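PDB 4FZL: bacteriocin, which binds calcium and degrades the peptidoglycan precursor lipid II, probably as a phosphatase of the colicin M family, acting as an antimicrobial toxin. Local coordinates for residues L16-N21 with D58-Y63; K44-A49 with G93-F98. One frame throughout, in Å; residues are numbered along the deposited sequence.

Contact 1: residues L16-N21 with D58-Y63; sequences LYCSPN and DLRTAY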
loop_
_atom_site.group_PDB
_atom_site.type_symbol
_atom_site.label_atom_id
_atom_site.label_comp_id
_atom_site.label_asym_id
_atom_site.label_seq_id
_atom_site.Cartn_x
_atom_site.Cartn_y
_atom_site.Cartn_z
ATOM N N LEU A 16 -10.144 -15.757 -9.104
ATOM C CA LEU A 16 -9.723 -14.626 -9.931
ATOM C C LEU A 16 -9.275 -13.434 -9.093
ATOM O O LEU A 16 -8.249 -12.822 -9.429
ATOM C CB LEU A 16 -10.897 -14.185 -10.832
ATOM C CG LEU A 16 -11.209 -15.107 -12.030
ATOM C CD1 LEU A 16 -12.506 -14.694 -12.714
ATOM C CD2 LEU A 16 -10.003 -15.199 -13.038
ATOM N N TYR A 17 -10.014 -13.000 -8.034
ATOM C CA TYR A 17 -9.631 -11.808 -7.319
ATOM C C TYR A 17 -8.391 -12.047 -6.488
ATOM O O TYR A 17 -7.598 -11.170 -6.346
ATOM C CB TYR A 17 -10.771 -11.392 -6.400
ATOM C CG TYR A 17 -11.960 -10.769 -7.043
ATOM C CD1 TYR A 17 -11.796 -9.892 -8.101
ATOM C CD2 TYR A 17 -13.226 -10.913 -6.523
ATOM C CE1 TYR A 17 -12.849 -9.175 -8.630
ATOM C CE2 TYR A 17 -14.284 -10.168 -7.052
ATOM C CZ TYR A 17 -14.075 -9.289 -8.088
ATOM O OH TYR A 17 -15.127 -8.547 -8.612
ATOM N N CYS A 18 -8.196 -13.228 -5.935
ATOM C CA CYS A 18 -6.999 -13.535 -5.135
ATOM C C CYS A 18 -5.916 -14.126 -6.058
ATOM O O CYS A 18 -5.458 -15.273 -5.911
ATOM C CB CYS A 18 -7.306 -14.511 -3.979
ATOM S SG CYS A 18 -8.402 -13.692 -2.781
ATOM N N SER A 19 -5.618 -13.395 -7.108
ATOM C CA SER A 19 -4.649 -13.773 -8.098
ATOM C C SER A 19 -4.164 -12.493 -8.822
ATOM O O SER A 19 -4.686 -11.413 -8.594
ATOM C CB SER A 19 -5.247 -14.761 -9.107
ATOM O OG SER A 19 -5.992 -14.059 -10.094
ATOM N N PRO A 20 -3.204 -12.640 -9.750
ATOM C CA PRO A 20 -2.800 -11.517 -10.632
ATOM C C PRO A 20 -3.920 -11.029 -11.534
ATOM O O PRO A 20 -3.790 -9.972 -12.122
ATOM C CB PRO A 20 -1.726 -12.156 -11.493
ATOM C CG PRO A 20 -1.086 -13.123 -10.534
ATOM C CD PRO A 20 -2.283 -13.775 -9.926
ATOM N N ASN A 21 -5.009 -11.786 -11.640
ATOM C CA ASN A 21 -6.182 -11.369 -12.445
ATOM C C ASN A 21 -7.136 -10.457 -11.715
ATOM O O ASN A 21 -8.185 -10.107 -12.276
ATOM C CB ASN A 21 -6.930 -12.653 -12.842
ATOM C CG ASN A 21 -6.090 -13.577 -13.716
ATOM O OD1 ASN A 21 -5.952 -14.779 -13.440
ATOM N ND2 ASN A 21 -5.511 -13.005 -14.777
ATOM N N ASP A 58 -3.690 -15.485 6.050
ATOM C CA ASP A 58 -3.571 -15.830 4.645
ATOM C C ASP A 58 -4.616 -15.058 3.822
ATOM O O ASP A 58 -5.774 -14.999 4.229
ATOM C CB ASP A 58 -3.909 -17.311 4.501
ATOM C CG ASP A 58 -3.875 -17.756 3.087
ATOM O OD1 ASP A 58 -2.800 -17.537 2.446
ATOM O OD2 ASP A 58 -4.877 -18.344 2.596
ATOM N N LEU A 59 -4.214 -14.393 2.709
ATOM C CA LEU A 59 -5.160 -13.586 1.956
ATOM C C LEU A 59 -6.387 -14.340 1.504
ATOM O O LEU A 59 -7.528 -13.900 1.691
ATOM C CB LEU A 59 -4.522 -12.871 0.776
ATOM C CG LEU A 59 -5.363 -11.783 0.106
ATOM C CD1 LEU A 59 -5.721 -10.580 1.008
ATOM C CD2 LEU A 59 -4.650 -11.323 -1.181
ATOM N N ARG A 60 -6.189 -15.448 0.837
ATOM C CA ARG A 60 -7.340 -16.094 0.245
ATOM C C ARG A 60 -8.292 -16.627 1.371
ATOM O O ARG A 60 -9.516 -16.553 1.242
ATOM C CB ARG A 60 -6.912 -17.238 -0.679
ATOM C CG ARG A 60 -8.032 -18.118 -1.229
ATOM C CD ARG A 60 -9.038 -17.185 -1.969
ATOM N NE ARG A 60 -10.122 -17.976 -2.549
ATOM C CZ ARG A 60 -10.012 -18.712 -3.652
ATOM N NH1 ARG A 60 -8.856 -18.793 -4.289
ATOM N NH2 ARG A 60 -11.070 -19.372 -4.195
ATOM N N THR A 61 -7.720 -17.190 2.441
ATOM C CA THR A 61 -8.500 -17.661 3.569
ATOM C C THR A 61 -9.312 -16.544 4.112
ATOM O O THR A 61 -10.526 -16.673 4.340
ATOM C CB THR A 61 -7.646 -18.275 4.676
ATOM O OG1 THR A 61 -6.896 -19.363 4.083
ATOM C CG2 THR A 61 -8.501 -18.839 5.843
ATOM N N ALA A 62 -8.680 -15.378 4.284
ATOM C CA ALA A 62 -9.302 -14.128 4.874
ATOM C C ALA A 62 -10.488 -13.719 3.935
ATOM O O ALA A 62 -11.640 -13.540 4.376
ATOM C CB ALA A 62 -8.316 -12.982 5.000
ATOM N N TYR A 63 -10.182 -13.619 2.639
ATOM C CA TYR A 63 -11.173 -13.288 1.639
ATOM C C TYR A 63 -12.390 -14.229 1.720
ATOM O O TYR A 63 -13.554 -13.779 1.793
ATOM C CB TYR A 63 -10.547 -13.343 0.243
ATOM C CG TYR A 63 -11.573 -13.121 -0.875
ATOM C CD1 TYR A 63 -11.786 -11.844 -1.341
ATOM C CD2 TYR A 63 -12.281 -14.187 -1.391
ATOM C CE1 TYR A 63 -12.694 -11.588 -2.386
ATOM C CE2 TYR A 63 -13.199 -13.955 -2.360
ATOM C CZ TYR A 63 -13.452 -12.687 -2.872
ATOM O OH TYR A 63 -14.399 -12.481 -3.913
HETATM O O HOH W 1 -6.196 -17.708 -4.207
#

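Contact 2: residues K44-A49 with G93-F98; sequences KTFAAA and GLMTPF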
loop_
_atom_site.group_PDB
_atom_site.type_symbol
_atom_site.label_atom_id
_atom_site.label_comp_id
_atom_site.label_asym_id
_atom_site.label_seq_id
_atom_site.Cartn_x
_atom_site.Cartn_y
_atom_site.Cartn_z
ATOM N N LYS A 44 -14.954 -3.420 -0.680
ATOM C CA LYS A 44 -14.875 -3.489 0.747
ATOM C C LYS A 44 -14.325 -4.804 1.329
ATOM O O LYS A 44 -13.631 -4.817 2.342
ATOM C CB LYS A 44 -16.219 -3.064 1.382
ATOM C CG LYS A 44 -16.568 -1.589 1.281
ATOM C CD LYS A 44 -17.803 -1.108 2.052
ATOM C CE LYS A 44 -19.036 -1.406 1.308
ATOM N NZ LYS A 44 -20.212 -0.897 2.120
ATOM N N THR A 45 -14.625 -5.898 0.634
ATOM C CA THR A 45 -14.092 -7.193 1.019
ATOM C C THR A 45 -12.568 -7.189 0.790
ATOM O O THR A 45 -11.831 -7.761 1.611
ATOM C CB THR A 45 -14.792 -8.338 0.255
ATOM O OG1 THR A 45 -16.188 -8.279 0.545
ATOM C CG2 THR A 45 -14.163 -9.781 0.546
ATOM N N PHE A 46 -12.122 -6.629 -0.370
ATOM C CA PHE A 46 -10.681 -6.552 -0.593
ATOM C C PHE A 46 -10.010 -5.793 0.571
ATOM O O PHE A 46 -8.901 -6.168 1.009
ATOM C CB PHE A 46 -10.311 -5.855 -1.901
ATOM C CG PHE A 46 -10.872 -6.438 -3.162
ATOM C CD1 PHE A 46 -11.291 -7.764 -3.275
ATOM C CD2 PHE A 46 -11.003 -5.631 -4.257
ATOM C CE1 PHE A 46 -11.848 -8.215 -4.423
ATOM C CE2 PHE A 46 -11.499 -6.111 -5.466
ATOM C CZ PHE A 46 -11.937 -7.423 -5.527
ATOM N N ALA A 47 -10.622 -4.657 0.957
ATOM C CA ALA A 47 -9.980 -3.924 2.017
ATOM C C ALA A 47 -9.940 -4.692 3.330
ATOM O O ALA A 47 -8.964 -4.631 4.073
ATOM C CB ALA A 47 -10.771 -2.671 2.204
ATOM N N ALA A 48 -11.050 -5.383 3.629
ATOM C CA ALA A 48 -11.079 -6.209 4.829
ATOM C C ALA A 48 -10.038 -7.356 4.788
ATOM O O ALA A 48 -9.442 -7.712 5.843
ATOM C CB ALA A 48 -12.496 -6.751 5.052
ATOM N N ALA A 49 -9.923 -7.982 3.604
ATOM C CA ALA A 49 -9.033 -9.106 3.485
ATOM C C ALA A 49 -7.567 -8.607 3.630
ATOM O O ALA A 49 -6.719 -9.234 4.251
ATOM C CB ALA A 49 -9.267 -9.792 2.131
ATOM N N GLY A 93 0.411 -6.511 0.490
ATOM C CA GLY A 93 0.052 -7.582 -0.359
ATOM C C GLY A 93 -0.758 -7.198 -1.606
ATOM O O GLY A 93 -0.936 -6.049 -1.898
ATOM N N LEU A 94 -1.270 -8.238 -2.299
ATOM C CA LEU A 94 -1.987 -8.133 -3.565
ATOM C C LEU A 94 -3.081 -7.034 -3.532
ATOM O O LEU A 94 -3.241 -6.203 -4.488
ATOM C CB LEU A 94 -2.712 -9.451 -3.810
ATOM C CG LEU A 94 -3.510 -9.650 -5.078
ATOM C CD1 LEU A 94 -2.650 -9.275 -6.289
ATOM C CD2 LEU A 94 -3.965 -11.103 -5.097
ATOM N N MET A 95 -3.825 -7.004 -2.409
ATOM C CA MET A 95 -5.001 -6.141 -2.326
ATOM C C MET A 95 -4.730 -4.799 -1.707
ATOM O O MET A 95 -5.665 -3.985 -1.496
ATOM C CB MET A 95 -6.177 -6.851 -1.660
ATOM C CG MET A 95 -6.805 -7.887 -2.665
ATOM S SD MET A 95 -8.020 -8.904 -1.858
ATOM C CE MET A 95 -8.474 -10.040 -3.145
ATOM N N THR A 96 -3.496 -4.507 -1.396
ATOM C CA THR A 96 -3.150 -3.226 -0.769
ATOM C C THR A 96 -3.605 -1.991 -1.591
ATOM O O THR A 96 -4.225 -1.071 -1.036
ATOM C CB THR A 96 -1.681 -3.180 -0.382
ATOM O OG1 THR A 96 -1.515 -3.879 0.832
ATOM C CG2 THR A 96 -1.186 -1.696 -0.146
ATOM N N PRO A 97 -3.360 -1.973 -2.920
ATOM C CA PRO A 97 -3.808 -0.735 -3.619
ATOM C C PRO A 97 -5.346 -0.612 -3.585
ATOM O O PRO A 97 -5.884 0.468 -3.637
ATOM C CB PRO A 97 -3.304 -0.894 -5.055
ATOM C CG PRO A 97 -2.553 -2.156 -5.074
ATOM C CD PRO A 97 -2.460 -2.790 -3.732
ATOM N N PHE A 98 -6.052 -1.756 -3.563
ATOM C CA PHE A 98 -7.510 -1.711 -3.453
ATOM C C PHE A 98 -7.952 -1.223 -2.091
ATOM O O PHE A 98 -8.986 -0.568 -1.920
ATOM C CB PHE A 98 -8.121 -3.069 -3.730
ATOM C CG PHE A 98 -7.965 -3.498 -5.161
ATOM C CD1 PHE A 98 -8.809 -3.037 -6.142
ATOM C CD2 PHE A 98 -6.930 -4.348 -5.521
ATOM C CE1 PHE A 98 -8.642 -3.468 -7.486
ATOM C CE2 PHE A 98 -6.752 -4.764 -6.851
ATOM C CZ PHE A 98 -7.603 -4.287 -7.836
#

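Contact 1: residues L16-N21 with D58-Y63
Cys18 pushes its sulfur against the first turn of helix 59-70, where Arg60 and Tyr63 receive it; the result is a sulfur-aromatic contact at the point where the short helix 14-17 gives way to an inverse gamma turn centred on Cys18. The packed side is here. Cys18 SG lies 3.7 Å from Tyr63 CB. It approaches the Tyr63 ring obliquely, 4.3 Å from the centroid. The aliphatic CD of Arg60 closes on the same sulfur, 3.6 Å from Cys18 SG. Deeper in, the two tyrosines meet without stacking: Tyr63 OH sits in the plane of the Tyr17 ring, at its edge, 3.3 Å from Tyr17 CD2. With CG anti to the backbone N (chi1 175°), the Tyr63 ring is carried across toward Tyr17, and its hydroxyl is hydrogen-bonded to Leu10 O, in helix 5-12.

On the more exposed side the contact thins to polar links. Arg60 bends at chi2 (56°), and bonds from NE to Asn64, from NH2 to Asp15 (a salt bridge) and from NH1 to a water restrain the rotation of its guanidinium. Asp58 is the N-cap of this helix; its OD2 accepts from Thr61 OG1 on the anti lone pair and from Thr61 N from above the carboxylate plane. On the other segment Ser19 OG donates to Leu16 O and accepts from Asn21 N, bracing the turn that follows Cys18. That one water bridges the segments, accepting from Arg60 NH1 at 2.9 Å, in the guanidinium plane, and donating to Cys18 O at 3.1 Å.

Contact 2: residues K44-A49 with G93-F98
A Met-aromatic contact and a T-shaped phenylalanine pair share one ring here, that of Phe46, in the buried core between helix 37-54 and the turn leading into helix 96-106. Met95 lays its thioether across the Phe46 side chain at about a right angle. Its methyl, Met95 CE, comes within 3.6 Å of Phe46 CD1. The sulfur approaches the same ring obliquely, with Met95 SD 4.7 Å from the Phe46 centroid. The methionine is extended beyond CG: chi2 (172°) sets SD beside Phe46 CB, with Ala49 CB 4.3 Å from Met95 SD, and chi3 (-176°) sends CE on to Phe46 CD1.

Phe98 takes the CD2 side of the same ring. The edge of Phe46 is directed at the face of Phe98, with centroids 5.2 Å apart and planes at 68°. Phe46 CE2 stands over that face, offset toward the rim, and Phe46 CD2 makes the closest approach of the pair, 3.8 Å to Phe98 CG. All of this belongs to the helical part of the protein, away from the calcium site. The aromatic cluster extends beyond the two segments: Phe46 also meets Tyr17 edge-to-face, and Phe98 meets Trp207 of helix 205-208 edge-to-face. A type I beta turn from Gly93 to Thr96, closed by Thr96 N to Gly93 O, puts Met95 just ahead of helix 96-106 and Phe98 within its first turn, and the CB atoms of both point toward the segment that carries Phe46. The contact is wholly apolar across the two segments; beside it Thr96 OG1 is hydrogen-bonded to Asp50 OD1, a further tie to helix 37-54.

From the N terminus the chain runs through residues 16-21, at the end of helix 14-17, and on through helices 22-33 and 37-54, passing 44-49 on the way. At 58-63 it comes back against 16-21, so contact 1 closes a largely helical loop. Contact 2 closes later, when 93-98 returns to 44-49. The segments alternate, so the two loops cross. Their centres are about 9 Å apart and they touch directly: Tyr17 CD1 packs on Phe46 CZ at 3.6 Å, and Leu59 CD1 on Ala49 O at 3.7 Å. Together they tie the N-terminal helices, helix 37-54, helix 59-70 and the start of helix 96-106 into one core.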